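Local coordinates for alcohol dehydrogenase (Thermus thermophilus, PDB 2EIH), which probably acts as a zinc-containing, NAD-dependent alcohol dehydrogenase of the medium-chain type, at residues Arg33-Ala38 with Ser66-Ala71. Residues are numbered along the deposited sequence; the frame is centred on the assembly and turned at random.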
# COMPACT_ATOMS: atom_id res chain seq x y z
N ARG A 33 0.19 -16.02 37.05
CA ARG A 33 -0.22 -17.29 37.61
C ARG A 33 -1.15 -17.81 36.52
O ARG A 33 -2.23 -17.25 36.30
CB ARG A 33 -0.97 -17.08 38.91
CG ARG A 33 -1.21 -18.34 39.70
CD ARG A 33 -1.71 -18.00 41.09
NE ARG A 33 -3.08 -17.47 41.07
CZ ARG A 33 -4.15 -18.22 40.84
NH1 ARG A 33 -4.01 -19.53 40.62
NH2 ARG A 33 -5.36 -17.68 40.84
N LEU A 34 -0.72 -18.86 35.82
CA LEU A 34 -1.48 -19.45 34.72
C LEU A 34 -2.74 -20.23 35.11
O LEU A 34 -2.81 -20.84 36.17
CB LEU A 34 -0.55 -20.37 33.91
CG LEU A 34 0.58 -19.63 33.18
CD1 LEU A 34 1.73 -20.57 32.86
CD2 LEU A 34 0.03 -18.99 31.93
N LYS A 35 -3.73 -20.18 34.23
CA LYS A 35 -4.99 -20.87 34.44
C LYS A 35 -5.18 -21.91 33.34
O LYS A 35 -5.74 -22.99 33.55
CB LYS A 35 -6.16 -19.87 34.41
CG LYS A 35 -6.35 -19.02 35.68
CD LYS A 35 -6.46 -19.90 36.92
CE LYS A 35 -6.96 -19.14 38.16
NZ LYS A 35 -8.45 -19.02 38.24
N ALA A 36 -4.69 -21.58 32.15
CA ALA A 36 -4.79 -22.45 31.02
C ALA A 36 -3.63 -22.23 30.07
O ALA A 36 -3.16 -21.10 29.89
CB ALA A 36 -6.12 -22.21 30.29
N ALA A 37 -3.14 -23.32 29.48
CA ALA A 37 -2.06 -23.24 28.51
C ALA A 37 -2.60 -23.98 27.30
O ALA A 37 -3.02 -25.14 27.40
CB ALA A 37 -0.82 -23.92 29.04
N ALA A 38 -2.60 -23.30 26.16
CA ALA A 38 -3.09 -23.90 24.94
C ALA A 38 -1.93 -24.59 24.25
O ALA A 38 -0.80 -24.12 24.29
CB ALA A 38 -3.68 -22.83 24.02
N SER A 66 -3.11 -18.13 29.53
CA SER A 66 -3.94 -17.08 30.11
C SER A 66 -3.86 -17.28 31.60
O SER A 66 -3.56 -18.37 32.06
CB SER A 66 -5.39 -17.18 29.62
OG SER A 66 -5.98 -18.40 30.00
N GLY A 67 -4.12 -16.22 32.35
CA GLY A 67 -4.07 -16.35 33.78
C GLY A 67 -4.32 -15.03 34.46
O GLY A 67 -4.90 -14.11 33.89
N VAL A 68 -3.85 -14.95 35.71
CA VAL A 68 -4.02 -13.78 36.54
C VAL A 68 -2.67 -13.25 36.96
O VAL A 68 -1.76 -14.03 37.24
CB VAL A 68 -4.83 -14.13 37.80
CG1 VAL A 68 -5.09 -12.89 38.62
CG2 VAL A 68 -6.14 -14.82 37.41
N VAL A 69 -2.52 -11.93 37.01
CA VAL A 69 -1.25 -11.34 37.42
C VAL A 69 -0.94 -11.75 38.85
O VAL A 69 -1.76 -11.57 39.75
CB VAL A 69 -1.29 -9.80 37.39
CG1 VAL A 69 0.02 -9.25 37.95
CG2 VAL A 69 -1.50 -9.31 35.97
N ASP A 70 0.25 -12.30 39.07
CA ASP A 70 0.63 -12.73 40.41
C ASP A 70 1.48 -11.67 41.09
O ASP A 70 1.15 -11.21 42.19
CB ASP A 70 1.43 -14.03 40.37
CG ASP A 70 1.74 -14.56 41.75
OD1 ASP A 70 0.79 -14.94 42.47
OD2 ASP A 70 2.93 -14.60 42.11
N ALA A 71 2.56 -11.27 40.44
CA ALA A 71 3.45 -10.27 40.99
C ALA A 71 4.09 -9.54 39.82
O ALA A 71 4.21 -10.10 38.73
CB ALA A 71 4.51 -10.93 41.85
O HOH W 1 -2.61 -15.12 42.25
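Arg33, Ser66 and Val68 bury the most surface where 33-38 and 66-71 pair as antiparallel strands interrupted by a classic beta bulge, within the GroES-like domain of the alcohol dehydrogenase fold. Two reciprocal backbone bonds define the Arg33-Val68 pair: Arg33 N donates to Val68 O at 2.8 Å, and Val68 N donates to Arg33 O, lying 21° out of that carbonyl's plane. Leu34 and Gly67 form the next, non-hydrogen-bonded pair, and the approach is close enough for a CA-H...O contact, Gly67 CA to Arg33 O at 3.2 Å.

The register then slips by one residue: Lys35 and Ala36 both face Ser66, which is the bulge. Ser66 O takes a bond from Lys35 N at 2.8 Å, in the carbonyl plane, and a weak one from Ala36 N at 3.4 Å; Ser66 N completes the pair by donating to Ala36 O. With chi1 at 62°, Ser66 OG sits between its own N and carbonyl carbon, alongside Ala36 CB at 3.8 Å, and is hydrogen-bonded to the backbone oxygen of Phe141 at the start of helix 141-146, which packs against the side chains of Ala36 and Ser66.

At the other end Arg33 CB and Asp70 CB approach to 4.1 Å, and their side chains cross at about a right angle. Their charged atoms stay apart, Arg33 NE lying 4.8 Å from Asp70 OD1, while Asp70 OD2 forms a salt bridge with Arg31. A water links Arg33 and Asp70 instead: it accepts from Arg33 NE at 2.7 Å and donates only weakly to Asp70 OD1.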